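Local coordinates for Lin1840 protein (Listeria innocua serovar 6a, PDB 4ZOC) that probably hydrolyses terminal, non-reducing beta-D-glucosyl residues with release of beta-D-glucose, and takes part in beta-1,2-glucan metabolism, at residues L335-D338 with F342-P345; A521-W526 with D538-A543. The protein carries 2 engineered substitutions. All coordinates share one frame; numbering follows the deposited sequence.

Contact 1 (L335-D338 with F342-P345)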
loop_
_atom_site.group_PDB
_atom_site.type_symbol
_atom_site.label_atom_id
_atom_site.label_comp_id
_atom_site.label_asym_id
_atom_site.label_seq_id
_atom_site.Cartn_x
_atom_site.Cartn_y
_atom_site.Cartn_z
ATOM N N LEU A 335 38.836 1.829 5.241
ATOM C CA LEU A 335 38.374 0.474 4.868
ATOM C C LEU A 335 39.511 -0.401 4.370
ATOM O O LEU A 335 39.648 -1.575 4.782
ATOM C CB LEU A 335 37.263 0.567 3.843
ATOM C CG LEU A 335 36.781 -0.768 3.246
ATOM C CD1 LEU A 335 36.260 -1.708 4.306
ATOM C CD2 LEU A 335 35.738 -0.537 2.155
ATOM N N LYS A 336 40.329 0.176 3.481
ATOM C CA LYS A 336 41.378 -0.601 2.885
ATOM C C LYS A 336 42.352 -0.979 3.976
ATOM O O LYS A 336 42.853 -2.119 4.025
ATOM C CB LYS A 336 42.072 0.125 1.766
ATOM C CG LYS A 336 41.178 0.383 0.593
ATOM C CD LYS A 336 41.703 1.270 -0.490
ATOM C CE LYS A 336 40.807 1.062 -1.705
ATOM N NZ LYS A 336 41.190 1.822 -2.902
ATOM N N ASN A 337 42.591 -0.050 4.894
ATOM C CA ASN A 337 43.491 -0.329 6.047
ATOM C C ASN A 337 42.961 -1.394 7.002
ATOM O O ASN A 337 43.714 -2.270 7.412
ATOM C CB ASN A 337 43.867 0.988 6.751
ATOM C CG ASN A 337 45.119 0.892 7.619
ATOM O OD1 ASN A 337 46.089 0.169 7.324
ATOM N ND2 ASN A 337 45.103 1.640 8.678
ATOM N N ASP A 338 41.646 -1.352 7.279
ATOM C CA ASP A 338 40.947 -2.314 8.068
ATOM C C ASP A 338 41.086 -3.703 7.498
ATOM O O ASP A 338 41.128 -4.659 8.252
ATOM C CB ASP A 338 39.453 -1.921 8.216
ATOM C CG ASP A 338 39.244 -0.699 9.125
ATOM O OD1 ASP A 338 40.193 -0.212 9.793
ATOM O OD2 ASP A 338 38.110 -0.221 9.219
ATOM N N PHE A 342 47.207 -2.423 2.883
ATOM C CA PHE A 342 48.522 -1.750 2.764
ATOM C C PHE A 342 49.728 -2.617 3.136
ATOM O O PHE A 342 50.857 -2.281 2.782
ATOM C CB PHE A 342 48.530 -0.447 3.541
ATOM C CG PHE A 342 47.564 0.565 3.007
ATOM C CD1 PHE A 342 47.840 1.215 1.816
ATOM C CD2 PHE A 342 46.391 0.868 3.690
ATOM C CE1 PHE A 342 47.017 2.149 1.325
ATOM C CE2 PHE A 342 45.533 1.813 3.180
ATOM C CZ PHE A 342 45.826 2.437 1.991
ATOM N N GLU A 343 49.483 -3.706 3.843
ATOM C CA GLU A 343 50.520 -4.723 4.186
ATOM C C GLU A 343 50.463 -5.886 3.199
ATOM O O GLU A 343 51.476 -6.304 2.714
ATOM C CB GLU A 343 50.377 -5.277 5.589
ATOM C CG GLU A 343 50.634 -4.308 6.721
ATOM C CD GLU A 343 49.558 -3.247 6.844
ATOM O OE1 GLU A 343 48.350 -3.596 6.961
ATOM O OE2 GLU A 343 49.953 -2.080 6.853
ATOM N N ASP A 344 49.248 -6.307 2.821
ATOM C CA ASP A 344 49.026 -7.377 1.855
ATOM C C ASP A 344 47.846 -7.059 0.972
ATOM O O ASP A 344 46.700 -7.293 1.365
ATOM C CB ASP A 344 48.778 -8.697 2.564
ATOM C CG ASP A 344 48.541 -9.865 1.601
ATOM O OD1 ASP A 344 48.737 -9.729 0.378
ATOM O OD2 ASP A 344 48.172 -10.977 2.091
ATOM N N PRO A 345 48.114 -6.522 -0.213
ATOM C CA PRO A 345 47.045 -6.124 -1.129
ATOM C C PRO A 345 46.316 -7.317 -1.770
ATOM O O PRO A 345 45.322 -7.094 -2.426
ATOM C CB PRO A 345 47.775 -5.299 -2.190
ATOM C CG PRO A 345 49.213 -5.635 -2.046
ATOM C CD PRO A 345 49.471 -6.217 -0.745
HETATM O O HOH W 1 46.591 -2.150 5.765
#
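Asn337 and Phe342 carry the van der Waals part of this contact. The Phe342 ring turns one edge, CD2 and CE2, to the last turn of the helix. Asn337 CB lies in the ring plane at that edge, 4.0 Å from Phe342 CD2. Asn337 OD1 also sits there, 3.7 Å from Phe342 CD2. The amide and ring planes are 62° apart. Lys336 adds only its CB, which meets Phe342 CE2 obliquely at 4.1 Å. Its extended chain leads away, and NZ hydrogen-bonds to Gln21 OE1, Pro85 O and Gly58 O.

The polar part runs through one water. It accepts from Phe342 N at 3.0 Å. Asn337 OD1 lies 2.8 Å from this water and Glu343 OE1 2.6 Å, both as acceptors. Counting atoms beyond the two segments, acceptors outnumber the water's protons, so its donated bonds may be shared. Asn337 CG stands anti to the backbone N (chi1 -160°), which sets the amide beside the loop, where OD1 reaches the ring edge and the water. Met1 N also donates to Asn337 OD1 and Glu343 OE2, and Phe342 touches Leu9 of helix 3-12. Water and ring edge join the C-terminus of TIM-barrel helix 322-338 to its following loop.

Contact 2 (A521-W526 with D538-A543); sequences ALLELW and DLLSGA
Leu523, on strand 521-524, faces Leu539 and Leu540, near the end of helix 532-541. The closest CA atoms across the two segments, Leu523 CA and Leu540 CA, are 8.8 Å apart, a spacing bridged by side chains. After the strand, Trp526 N donates to Glu524 OE1 at 2.9 Å, on the anti side and 33° out of the carboxylate plane. Gly542 is the first residue to leave helical geometry, with a positive phi (81°) that suits glycine. Ala543 N donates to Ser541 OG at 3.2 Å, an ST turn.

Leu523 points at the helix with CG anti to the backbone N (chi1 -177°). Its CD2 methyl is shared by two leucines. Leu523 CD2 meets Leu539 CB at 4.0 Å, the two side chains roughly perpendicular. It also reaches Leu540 CD2 at 4.2 Å, methyl to methyl. Leu525 lies beyond the strand, and its CD2 meets Leu539 CD1 at 4.0 Å as the two side chains run antiparallel alongside each other. Leu525 also packs on Thr503 and Phe505 of strand 500-505, while Leu539 touches Ala375. All four leucines are buried. The contact is wholly aliphatic, so shape and exclusion of water fit this helix to the sheet.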
loop_
_atom_site.group_PDB
_atom_site.type_symbol
_atom_site.label_atom_id
_atom_site.label_comp_id
_atom_site.label_asym_id
_atom_site.label_seq_id
_atom_site.Cartn_x
_atom_site.Cartn_y
_atom_site.Cartn_z
ATOM N N ALA A 521 -0.088 -33.400 1.900
ATOM C CA ALA A 521 1.004 -32.727 2.554
ATOM C C ALA A 521 1.617 -31.691 1.675
ATOM O O ALA A 521 1.531 -31.721 0.417
ATOM C CB ALA A 521 2.117 -33.701 3.051
ATOM N N LEU A 522 2.158 -30.689 2.330
ATOM C CA LEU A 522 2.678 -29.457 1.635
ATOM C C LEU A 522 3.917 -28.968 2.387
ATOM O O LEU A 522 3.867 -28.666 3.572
ATOM C CB LEU A 522 1.627 -28.325 1.549
ATOM C CG LEU A 522 2.158 -26.998 1.065
ATOM C CD1 LEU A 522 2.626 -27.168 -0.355
ATOM C CD2 LEU A 522 1.020 -25.952 1.098
ATOM N N LEU A 523 5.050 -29.069 1.699
ATOM C CA LEU A 523 6.383 -28.766 2.243
ATOM C C LEU A 523 7.033 -27.617 1.430
ATOM O O LEU A 523 7.255 -27.706 0.204
ATOM C CB LEU A 523 7.245 -30.023 2.210
ATOM C CG LEU A 523 8.695 -29.893 2.834
ATOM C CD1 LEU A 523 8.642 -29.486 4.293
ATOM C CD2 LEU A 523 9.521 -31.158 2.564
ATOM N N GLU A 524 7.267 -26.521 2.134
ATOM C CA GLU A 524 7.848 -25.322 1.577
ATOM C C GLU A 524 9.355 -25.364 1.717
ATOM O O GLU A 524 9.898 -25.242 2.828
ATOM C CB GLU A 524 7.230 -24.100 2.270
ATOM C CG GLU A 524 7.953 -22.769 1.947
ATOM C CD GLU A 524 7.797 -22.338 0.509
ATOM O OE1 GLU A 524 8.534 -22.915 -0.371
ATOM O OE2 GLU A 524 6.935 -21.468 0.262
ATOM N N LEU A 525 10.015 -25.631 0.610
ATOM C CA LEU A 525 11.502 -25.749 0.575
ATOM C C LEU A 525 12.169 -24.463 0.219
ATOM O O LEU A 525 13.412 -24.406 0.329
ATOM C CB LEU A 525 11.976 -26.782 -0.454
ATOM C CG LEU A 525 11.623 -28.105 0.176
ATOM C CD1 LEU A 525 10.806 -29.013 -0.673
ATOM C CD2 LEU A 525 12.550 -28.753 1.128
ATOM N N TRP A 526 11.390 -23.457 -0.224
ATOM C CA TRP A 526 11.941 -22.202 -0.771
ATOM C C TRP A 526 12.969 -22.575 -1.885
ATOM O O TRP A 526 12.705 -23.435 -2.733
ATOM C CB TRP A 526 12.555 -21.371 0.325
ATOM C CG TRP A 526 11.570 -20.980 1.410
ATOM C CD1 TRP A 526 11.542 -21.413 2.703
ATOM C CD2 TRP A 526 10.569 -19.961 1.305
ATOM N NE1 TRP A 526 10.534 -20.736 3.406
ATOM C CE2 TRP A 526 9.956 -19.820 2.578
ATOM C CE3 TRP A 526 10.154 -19.112 0.269
ATOM C CZ2 TRP A 526 8.873 -18.898 2.808
ATOM C CZ3 TRP A 526 9.126 -18.173 0.528
ATOM C CH2 TRP A 526 8.512 -18.087 1.789
ATOM N N ASP A 538 15.812 -35.887 2.800
ATOM C CA ASP A 538 15.930 -36.049 4.248
ATOM C C ASP A 538 14.667 -35.625 5.013
ATOM O O ASP A 538 14.253 -36.334 5.920
ATOM C CB ASP A 538 17.102 -35.305 4.795
ATOM C CG ASP A 538 18.446 -35.929 4.382
ATOM O OD1 ASP A 538 18.501 -37.031 3.777
ATOM O OD2 ASP A 538 19.447 -35.279 4.635
ATOM N N LEU A 539 14.021 -34.533 4.589
ATOM C CA LEU A 539 12.844 -34.132 5.270
ATOM C C LEU A 539 11.703 -35.101 4.961
ATOM O O LEU A 539 10.933 -35.426 5.857
ATOM C CB LEU A 539 12.447 -32.731 4.875
ATOM C CG LEU A 539 13.425 -31.705 5.456
ATOM C CD1 LEU A 539 13.203 -30.413 4.711
ATOM C CD2 LEU A 539 13.231 -31.438 6.911
ATOM N N LEU A 540 11.563 -35.517 3.717
ATOM C CA LEU A 540 10.475 -36.452 3.323
ATOM C C LEU A 540 10.576 -37.806 4.020
ATOM O O LEU A 540 9.570 -38.433 4.278
ATOM C CB LEU A 540 10.474 -36.697 1.800
ATOM C CG LEU A 540 10.082 -35.479 0.978
ATOM C CD1 LEU A 540 10.191 -35.821 -0.505
ATOM C CD2 LEU A 540 8.668 -35.038 1.339
ATOM N N SER A 541 11.812 -38.269 4.177
ATOM C CA SER A 541 12.080 -39.588 4.721
ATOM C C SER A 541 12.075 -39.614 6.246
ATOM O O SER A 541 12.019 -40.701 6.839
ATOM C CB SER A 541 13.433 -40.112 4.180
ATOM O OG SER A 541 14.450 -39.585 5.015
ATOM N N GLY A 542 12.123 -38.424 6.867
ATOM C CA GLY A 542 12.277 -38.330 8.296
ATOM C C GLY A 542 13.670 -38.470 8.871
ATOM O O GLY A 542 13.814 -38.454 10.073
ATOM N N ALA A 543 14.701 -38.556 8.036
ATOM C CA ALA A 543 16.051 -38.443 8.507
ATOM C C ALA A 543 16.232 -37.077 9.151
ATOM O O ALA A 543 16.978 -36.963 10.149
ATOM C CB ALA A 543 16.980 -38.661 7.366
#

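In the fold
Contact 1 comes first along the chain and closes before contact 2 opens. Their centres are 46 Å apart, on opposite sides of the chain's centre, and their nearest atoms are about 31 Å apart. They share no helix, strand or sheet. Contact 1 belongs to the TIM-barrel part, at the end of helix 322-338 and in the loop that follows. Contact 2 lies in the family 3 C-terminal domain. There, strand 521-524 runs between strands 376-380 and 500-505 of a mixed six-stranded sheet, with helix 532-541 packed on it. Each contact packs elements within its own part of the protein, and neither joins the two parts. Both lie away from the glucose pocket and the magnesium site.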